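Local coordinates for pathogenicity island protein (PDB 3HL6) that is of unknown function, being encoded as an open reading frame of a mobile pathogenicity island of Staphylococcus aureus, at residues I3-N8 with C34-Y38; E11-L17 with A163-N167; P41-V45 with S55-I59. All coordinates share one frame; numbering follows the deposited sequence.

Overall arrangement
Contacts 1 and 3 lie in one mixed sheet; contact 2 joins helix 13-30, which packs on it, to a later loop. Contact 1 pairs an edge strand, 4-6, with strand 33-37; contact 3, its centre about 11 Å away, joins strand 44-49, beside 33-37, to strand 52-57. Contact 2 lies about 13 Å from the centre of each. Along the chain contact 1 closes before contact 3 opens; the segments of contacts 1 and 2 alternate, and 145 residues, contact 3 among them, separate the segments of contact 2. Thr16 and Leu17 pack on contact 1, and Arg13 and Ala163 on Phe42, so contact 2 brings helix 13-30 and the end of helix 152-163 together beside the sheet.

Contact 1. Residues I3-N8 with C34-Y38; sequences IETIVN and CFKLY
Parallel beta pairing, Thr5 with Lys36 and Ile6 with Leu37, joins an edge strand, 4-6, to strand 33-37 in the mixed sheet. Three backbone hydrogen bonds establish the register: Lys36 N to Glu4 O at 2.9 Å, Ile6 N to Lys36 O at 2.8 Å, and Tyr38 N to Ile6 O at 3.0 Å. Lys36 is therefore gripped through both its N and its O, by residues two apart, as parallel pairing requires. The short strand axes run 39° apart, a marked twist.

Side chains divide between two faces. On that of Thr5 and Lys36, the OG1 of Thr5 stands near the aliphatic part of the lysine, while its methyl CG2, anti to the backbone N (chi1 -62° for OG1), comes to the edge of the Tyr38 ring, 3.7 Å from CD1. The Lys36 chain, bent at chi2 and chi3, passes obliquely by Ile3. On the other face Ile6 and Leu37 lie alongside each other, pointing the same way, with Ile6 CG1 3.6 Å from Leu37 CD1. Ile6 CG2 lies 4.1 Å from Phe35 CB.

Helix 13-30 links the two strands in a beta-alpha-beta unit and covers the face bearing Ile6, Phe35 and Leu37, through Thr16, Leu17 and Tyr20; Asn8 OD1 is hydrogen-bonded to Thr16 OG1, and strand 44-49 flanks strand 33-37 through Tyr46 and Val47.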
loop_
_atom_site.group_PDB
_atom_site.type_symbol
_atom_site.label_atom_id
_atom_site.label_comp_id
_atom_site.label_asym_id
_atom_site.label_seq_id
_atom_site.Cartn_x
_atom_site.Cartn_y
_atom_site.Cartn_z
ATOM N N ILE B 3 15.112 11.794 -17.486
ATOM C CA ILE B 3 14.673 11.658 -16.057
ATOM C C ILE B 3 13.467 12.550 -15.669
ATOM O O ILE B 3 13.636 13.629 -15.101
ATOM C CB ILE B 3 15.860 11.905 -15.081
ATOM C CG1 ILE B 3 17.001 10.898 -15.360
ATOM C CG2 ILE B 3 15.405 11.741 -13.635
ATOM C CD1 ILE B 3 17.926 10.789 -13.814
ATOM N N GLU B 4 12.251 12.094 -15.958
ATOM C CA GLU B 4 11.069 12.699 -15.343
ATOM C C GLU B 4 11.238 12.720 -13.821
ATOM O O GLU B 4 11.572 11.707 -13.201
ATOM C CB GLU B 4 9.776 11.957 -15.739
ATOM C CG GLU B 4 9.564 11.835 -17.293
ATOM C CD GLU B 4 8.259 11.099 -17.639
ATOM O OE1 GLU B 4 7.706 10.366 -16.760
ATOM O OE2 GLU B 4 7.787 11.251 -18.798
ATOM N N THR B 5 11.050 13.895 -13.234
ATOM C CA THR B 5 10.736 14.001 -11.829
ATOM C C THR B 5 9.231 13.981 -11.716
ATOM O O THR B 5 8.562 14.770 -12.353
ATOM C CB THR B 5 11.264 15.300 -11.228
ATOM O OG1 THR B 5 12.693 15.329 -11.337
ATOM C CG2 THR B 5 10.880 15.400 -9.756
ATOM N N ILE B 6 8.680 13.062 -10.933
ATOM C CA ILE B 6 7.249 13.048 -10.791
ATOM C C ILE B 6 6.856 13.540 -9.411
ATOM O O ILE B 6 7.668 13.520 -8.486
ATOM C CB ILE B 6 6.633 11.675 -11.151
ATOM C CG1 ILE B 6 6.337 10.864 -9.908
ATOM C CG2 ILE B 6 7.486 10.919 -12.148
ATOM C CD1 ILE B 6 4.867 10.891 -9.610
ATOM N N VAL B 7 5.629 14.035 -9.302
ATOM C CA VAL B 7 5.136 14.687 -8.084
ATOM C C VAL B 7 4.370 13.700 -7.193
ATOM O O VAL B 7 3.602 12.871 -7.690
ATOM C CB VAL B 7 4.197 15.891 -8.434
ATOM C CG1 VAL B 7 3.271 16.214 -7.278
ATOM C CG2 VAL B 7 5.010 17.117 -8.792
ATOM N N ASN B 8 4.575 13.810 -5.884
ATOM C CA ASN B 8 3.979 12.915 -4.903
ATOM C C ASN B 8 2.463 12.948 -4.849
ATOM O O ASN B 8 1.863 14.003 -4.698
ATOM C CB ASN B 8 4.523 13.267 -3.522
ATOM C CG ASN B 8 5.605 12.317 -3.070
ATOM O OD1 ASN B 8 5.318 11.169 -2.700
ATOM N ND2 ASN B 8 6.859 12.770 -3.121
ATOM N N CYS B 34 12.599 5.703 -15.952
ATOM C CA CYS B 34 13.611 6.216 -15.079
ATOM C C CYS B 34 13.129 7.548 -14.516
ATOM O O CYS B 34 12.732 8.451 -15.259
ATOM C CB CYS B 34 14.907 6.374 -15.855
ATOM S SG CYS B 34 16.236 6.948 -14.845
ATOM N N PHE B 35 13.116 7.668 -13.197
ATOM C CA PHE B 35 12.534 8.866 -12.627
ATOM C C PHE B 35 13.091 9.256 -11.274
ATOM O O PHE B 35 13.906 8.553 -10.703
ATOM C CB PHE B 35 11.001 8.783 -12.618
ATOM C CG PHE B 35 10.457 7.660 -11.807
ATOM C CD1 PHE B 35 10.322 6.395 -12.353
ATOM C CD2 PHE B 35 10.080 7.862 -10.499
ATOM C CE1 PHE B 35 9.804 5.354 -11.605
ATOM C CE2 PHE B 35 9.563 6.821 -9.753
ATOM C CZ PHE B 35 9.419 5.571 -10.312
ATOM N N LYS B 36 12.667 10.422 -10.811
ATOM C CA LYS B 36 12.906 10.873 -9.457
ATOM C C LYS B 36 11.565 11.300 -8.883
ATOM O O LYS B 36 10.629 11.608 -9.630
ATOM C CB LYS B 36 13.896 12.038 -9.437
ATOM C CG LYS B 36 15.043 11.847 -10.411
ATOM C CD LYS B 36 16.371 12.411 -9.883
ATOM C CE LYS B 36 16.329 13.950 -9.754
ATOM N NZ LYS B 36 17.689 14.565 -9.827
ATOM N N LEU B 37 11.474 11.284 -7.555
ATOM C CA LEU B 37 10.390 11.953 -6.841
ATOM C C LEU B 37 10.760 13.374 -6.447
ATOM O O LEU B 37 11.883 13.659 -6.013
ATOM C CB LEU B 37 9.997 11.173 -5.585
ATOM C CG LEU B 37 9.035 10.029 -5.850
ATOM C CD1 LEU B 37 7.876 10.531 -6.626
ATOM C CD2 LEU B 37 9.742 9.038 -6.702
ATOM N N TYR B 38 9.801 14.274 -6.560
ATOM C CA TYR B 38 10.070 15.621 -6.144
ATOM C C TYR B 38 10.251 15.775 -4.631
ATOM O O TYR B 38 9.391 15.398 -3.850
ATOM C CB TYR B 38 9.046 16.596 -6.712
ATOM C CG TYR B 38 9.611 17.981 -6.662
ATOM C CD1 TYR B 38 10.643 18.362 -7.526
ATOM C CD2 TYR B 38 9.173 18.890 -5.703
ATOM C CE1 TYR B 38 11.201 19.640 -7.455
ATOM C CE2 TYR B 38 9.713 20.163 -5.625
ATOM C CZ TYR B 38 10.727 20.527 -6.498
ATOM O OH TYR B 38 11.252 21.790 -6.399
#

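Contact 2. Residues E11-L17 with A163-N167; sequences ETRAGTL and ATGIN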
loop_
_atom_site.group_PDB
_atom_site.type_symbol
_atom_site.label_atom_id
_atom_site.label_comp_id
_atom_site.label_asym_id
_atom_site.label_seq_id
_atom_site.Cartn_x
_atom_site.Cartn_y
_atom_site.Cartn_z
ATOM N N GLU B 11 0.559 10.327 0.902
ATOM C CA GLU B 11 1.288 10.692 2.074
ATOM C C GLU B 11 2.642 9.986 2.160
ATOM O O GLU B 11 3.571 10.496 2.791
ATOM C CB GLU B 11 0.426 10.387 3.286
ATOM C CG GLU B 11 1.130 10.573 4.587
ATOM C CD GLU B 11 0.180 10.460 5.783
ATOM O OE1 GLU B 11 -1.068 10.406 5.578
ATOM O OE2 GLU B 11 0.708 10.438 6.930
ATOM N N THR B 12 2.775 8.805 1.540
ATOM C CA THR B 12 4.085 8.126 1.525
ATOM C C THR B 12 4.650 8.019 0.121
ATOM O O THR B 12 3.909 7.820 -0.841
ATOM C CB THR B 12 4.055 6.681 2.143
ATOM O OG1 THR B 12 3.371 5.783 1.252
ATOM C CG2 THR B 12 3.404 6.670 3.508
ATOM N N ARG B 13 5.967 8.121 0.020
ATOM C CA ARG B 13 6.657 7.803 -1.219
ATOM C C ARG B 13 6.424 6.357 -1.630
ATOM O O ARG B 13 6.334 6.062 -2.831
ATOM C CB ARG B 13 8.152 8.038 -1.077
ATOM C CG ARG B 13 8.644 9.461 -1.396
ATOM C CD ARG B 13 10.070 9.579 -0.851
ATOM N NE ARG B 13 9.978 9.978 0.546
ATOM C CZ ARG B 13 10.645 9.430 1.544
ATOM N NH1 ARG B 13 10.463 9.874 2.784
ATOM N NH2 ARG B 13 11.503 8.461 1.313
ATOM N N ALA B 14 6.347 5.457 -0.641
ATOM C CA ALA B 14 6.134 4.029 -0.914
ATOM C C ALA B 14 4.870 3.873 -1.727
ATOM O O ALA B 14 4.887 3.196 -2.738
ATOM C CB ALA B 14 6.088 3.187 0.384
ATOM N N GLY B 15 3.797 4.560 -1.328
ATOM C CA GLY B 15 2.563 4.608 -2.122
ATOM C C GLY B 15 2.637 5.143 -3.561
ATOM O O GLY B 15 2.060 4.550 -4.466
ATOM N N THR B 16 3.313 6.279 -3.774
ATOM C CA THR B 16 3.443 6.863 -5.101
ATOM C C THR B 16 4.253 5.872 -5.913
ATOM O O THR B 16 3.977 5.631 -7.072
ATOM C CB THR B 16 4.214 8.239 -5.079
ATOM O OG1 THR B 16 3.520 9.214 -4.297
ATOM C CG2 THR B 16 4.426 8.786 -6.488
ATOM N N LEU B 17 5.263 5.289 -5.297
ATOM C CA LEU B 17 6.083 4.271 -5.962
ATOM C C LEU B 17 5.305 2.991 -6.322
ATOM O O LEU B 17 5.508 2.439 -7.405
ATOM C CB LEU B 17 7.267 3.891 -5.091
ATOM C CG LEU B 17 8.400 4.896 -5.048
ATOM C CD1 LEU B 17 9.386 4.501 -3.952
ATOM C CD2 LEU B 17 9.090 4.974 -6.432
ATOM N N ALA B 163 13.287 3.097 3.713
ATOM C CA ALA B 163 13.517 4.524 3.472
ATOM C C ALA B 163 12.321 5.181 2.773
ATOM O O ALA B 163 12.011 6.352 3.033
ATOM C CB ALA B 163 14.818 4.771 2.679
ATOM N N THR B 164 11.634 4.419 1.920
ATOM C CA THR B 164 10.525 4.960 1.173
ATOM C C THR B 164 9.284 5.169 2.028
ATOM O O THR B 164 8.303 5.768 1.555
ATOM C CB THR B 164 10.124 4.067 -0.026
ATOM O OG1 THR B 164 9.626 2.801 0.441
ATOM C CG2 THR B 164 11.301 3.871 -0.983
ATOM N N GLY B 165 9.288 4.690 3.271
ATOM C CA GLY B 165 8.158 5.001 4.158
ATOM C C GLY B 165 8.371 6.117 5.185
ATOM O O GLY B 165 7.490 6.391 5.982
ATOM N N ILE B 166 9.530 6.768 5.163
ATOM C CA ILE B 166 9.935 7.669 6.233
ATOM C C ILE B 166 9.894 9.112 5.739
ATOM O O ILE B 166 10.660 9.490 4.840
ATOM C CB ILE B 166 11.387 7.398 6.691
ATOM C CG1 ILE B 166 11.532 6.009 7.288
ATOM C CG2 ILE B 166 11.881 8.488 7.682
ATOM C CD1 ILE B 166 12.913 5.744 7.724
ATOM N N ASN B 167 9.017 9.921 6.332
ATOM C CA ASN B 167 8.977 11.343 5.990
ATOM C C ASN B 167 9.859 12.148 6.932
ATOM O O ASN B 167 9.849 11.924 8.145
ATOM C CB ASN B 167 7.535 11.888 5.963
ATOM C CG ASN B 167 6.683 11.258 4.858
ATOM O OD1 ASN B 167 7.195 10.741 3.863
ATOM N ND2 ASN B 167 5.379 11.299 5.042
HETATM O O HOH W 1 7.501 8.102 2.569
#
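Arg13, in the first turn of helix 13-30, reaches over the turn Ala163-Ile166, and its guanidinium carries much of this buried contact. The side chain is bent at chi3 (-87°), which turns the group back toward the carbonyl of Ala163. NH2 donates to Ala163 O at 2.8 Å, but the bond is bent, 137° at the hydrogen, and the donor stands above the carbonyl plane. Ile166 N reaches the same oxygen from the opposite face, so Ala163 O has two donors. Phe42 and Pro41 pack on the arginine, and its ion pair to Asp40 is long and weak.

Thr164 meets the helix with three groups. Its carbonyl O lies 3.0 Å from Ala14 N in a weak hydrogen bond; its methyl CG2 lies 3.6 Å from Leu17 CD1, the two side chains crossing at about a right angle; and OG1, set between backbone N and carbonyl carbon (chi1 65°), touches Ala14 CB while bonding to Gln161 O. Asn167 swings its amide toward Glu11: ND2 to Glu11 O is 3.0 Å and nearly straight, with the acceptor close to the amide plane. A water accepts from Arg13 N and donates to both Thr164 O and Asn167 OD1, bridging helix start and loop.

Thr12 is the N-cap of helix 13-30, its OG1 accepting from Gly15 N at 2.9 Å. A capped helix start is thus docked on a type I beta turn that begins at the last residue of helix 152-163, with further backbone N-H groups of the first turn taken up by the loop carbonyl and the water.

Contact 3. Residues P41-V45 with S55-I59; sequences PFDMV and SHVYI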
loop_
_atom_site.group_PDB
_atom_site.type_symbol
_atom_site.label_atom_id
_atom_site.label_comp_id
_atom_site.label_asym_id
_atom_site.label_seq_id
_atom_site.Cartn_x
_atom_site.Cartn_y
_atom_site.Cartn_z
ATOM N N PRO B 41 13.528 13.098 0.331
ATOM C CA PRO B 41 14.613 13.474 1.209
ATOM C C PRO B 41 15.813 12.540 1.073
ATOM O O PRO B 41 16.845 12.806 1.663
ATOM C CB PRO B 41 13.999 13.362 2.606
ATOM C CG PRO B 41 12.882 12.414 2.486
ATOM C CD PRO B 41 12.366 12.556 1.064
ATOM N N PHE B 42 15.690 11.456 0.307
ATOM C CA PHE B 42 16.733 10.446 0.247
ATOM C C PHE B 42 17.308 10.480 -1.130
ATOM O O PHE B 42 18.299 9.810 -1.411
ATOM C CB PHE B 42 16.155 9.038 0.476
ATOM C CG PHE B 42 16.096 8.619 1.919
ATOM C CD1 PHE B 42 17.220 8.146 2.560
ATOM C CD2 PHE B 42 14.913 8.685 2.615
ATOM C CE1 PHE B 42 17.168 7.748 3.884
ATOM C CE2 PHE B 42 14.842 8.284 3.954
ATOM C CZ PHE B 42 15.976 7.819 4.585
ATOM N N ASP B 43 16.646 11.238 -2.005
ATOM C CA ASP B 43 17.227 11.649 -3.257
ATOM C C ASP B 43 17.547 10.462 -4.158
ATOM O O ASP B 43 18.658 10.329 -4.673
ATOM C CB ASP B 43 18.498 12.392 -2.961
ATOM C CG ASP B 43 18.823 13.414 -4.004
ATOM O OD1 ASP B 43 18.264 13.342 -5.128
ATOM O OD2 ASP B 43 19.653 14.291 -3.672
ATOM N N MET B 44 16.574 9.592 -4.355
ATOM C CA MET B 44 16.859 8.340 -5.022
ATOM C C MET B 44 16.638 8.516 -6.503
ATOM O O MET B 44 15.786 9.306 -6.920
ATOM C CB MET B 44 15.965 7.218 -4.481
ATOM C CG MET B 44 16.312 6.782 -3.069
ATOM S SD MET B 44 14.979 5.778 -2.377
ATOM C CE MET B 44 15.570 5.412 -0.727
ATOM N N VAL B 45 17.403 7.776 -7.296
ATOM C CA VAL B 45 17.083 7.576 -8.701
ATOM C C VAL B 45 16.368 6.229 -8.877
ATOM O O VAL B 45 16.882 5.180 -8.470
ATOM C CB VAL B 45 18.387 7.627 -9.544
ATOM C CG1 VAL B 45 18.131 7.261 -11.014
ATOM C CG2 VAL B 45 19.031 9.001 -9.419
ATOM N N SER B 55 16.490 1.199 -7.171
ATOM C CA SER B 55 16.674 2.489 -6.573
ATOM C C SER B 55 18.081 2.601 -6.002
ATOM O O SER B 55 18.662 1.609 -5.551
ATOM C CB SER B 55 15.642 2.699 -5.489
ATOM O OG SER B 55 16.166 3.575 -4.540
ATOM N N HIS B 56 18.649 3.801 -6.076
ATOM C CA HIS B 56 19.920 4.086 -5.414
ATOM C C HIS B 56 19.925 5.553 -5.079
ATOM O O HIS B 56 19.504 6.389 -5.880
ATOM C CB HIS B 56 21.136 3.684 -6.282
ATOM C CG HIS B 56 21.386 4.601 -7.430
ATOM N ND1 HIS B 56 20.978 4.313 -8.718
ATOM C CD2 HIS B 56 21.983 5.817 -7.487
ATOM C CE1 HIS B 56 21.302 5.316 -9.517
ATOM N NE2 HIS B 56 21.908 6.239 -8.792
ATOM N N VAL B 57 20.359 5.877 -3.874
ATOM C CA VAL B 57 20.505 7.284 -3.545
ATOM C C VAL B 57 21.576 7.811 -4.462
ATOM O O VAL B 57 22.479 7.090 -4.891
ATOM C CB VAL B 57 20.889 7.561 -2.069
ATOM C CG1 VAL B 57 19.866 6.953 -1.132
ATOM C CG2 VAL B 57 22.283 7.050 -1.769
ATOM N N TYR B 58 21.459 9.082 -4.789
ATOM C CA TYR B 58 22.314 9.637 -5.792
ATOM C C TYR B 58 23.635 10.044 -5.126
ATOM O O TYR B 58 23.635 10.717 -4.109
ATOM C CB TYR B 58 21.568 10.774 -6.460
ATOM C CG TYR B 58 22.434 11.862 -6.995
ATOM C CD1 TYR B 58 22.896 11.818 -8.306
ATOM C CD2 TYR B 58 22.772 12.946 -6.199
ATOM C CE1 TYR B 58 23.687 12.823 -8.808
ATOM C CE2 TYR B 58 23.553 13.948 -6.690
ATOM C CZ TYR B 58 24.009 13.883 -7.993
ATOM O OH TYR B 58 24.795 14.891 -8.467
ATOM N N ILE B 59 24.748 9.552 -5.659
ATOM C CA ILE B 59 26.073 9.961 -5.190
ATOM C C ILE B 59 26.841 10.709 -6.285
ATOM O O ILE B 59 27.040 10.192 -7.400
ATOM C CB ILE B 59 26.948 8.765 -4.730
ATOM C CG1 ILE B 59 26.102 7.628 -4.120
ATOM C CG2 ILE B 59 28.101 9.249 -3.828
ATOM C CD1 ILE B 59 25.771 7.786 -2.668
#
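Val45 buries by far the most surface in this antiparallel pairing, followed almost equally by Val57, Tyr58 and His56. Val45 N donates to His56 O at 2.9 Å, nearly straight, and His56 N returns a longer bond to Val45 O, 3.3 Å, so the two form a hydrogen-bonded pair. Their side chains lie side by side on one face. With CG between the backbone N and the carbonyl carbon (chi1 74°), the imidazole turns its face to Val45, whose CB sits 4.1 Å from the ring centroid and 29° off the normal, a CH-pi contact. His56 ND1 is hydrogen-bonded to Ser67 OG.

Val57 pairs with Met44 at the adjoining non-hydrogen-bonded position, where the CA atoms come to 4.1 Å and the side chains diverge. Its CG1 meets Phe42 O at 3.3 Å and packs on Met44 CG; Leu177 of helix 171-184 covers Val57. Tyr58 N donates to Asp43 O at 3.1 Å, while Tyr58 CB lies 3.4 Å from that oxygen and packs on Val45 CG2. Met44 brings SD against Ser55 OG, beside Tyr160 of helix 152-163. Strand pairing covers just Met44-Val45 with His56-Val57; past the Tyr58-Asp43 bond the chains splay apart (end-to-end directions 107°), at the open end of a beta hairpin.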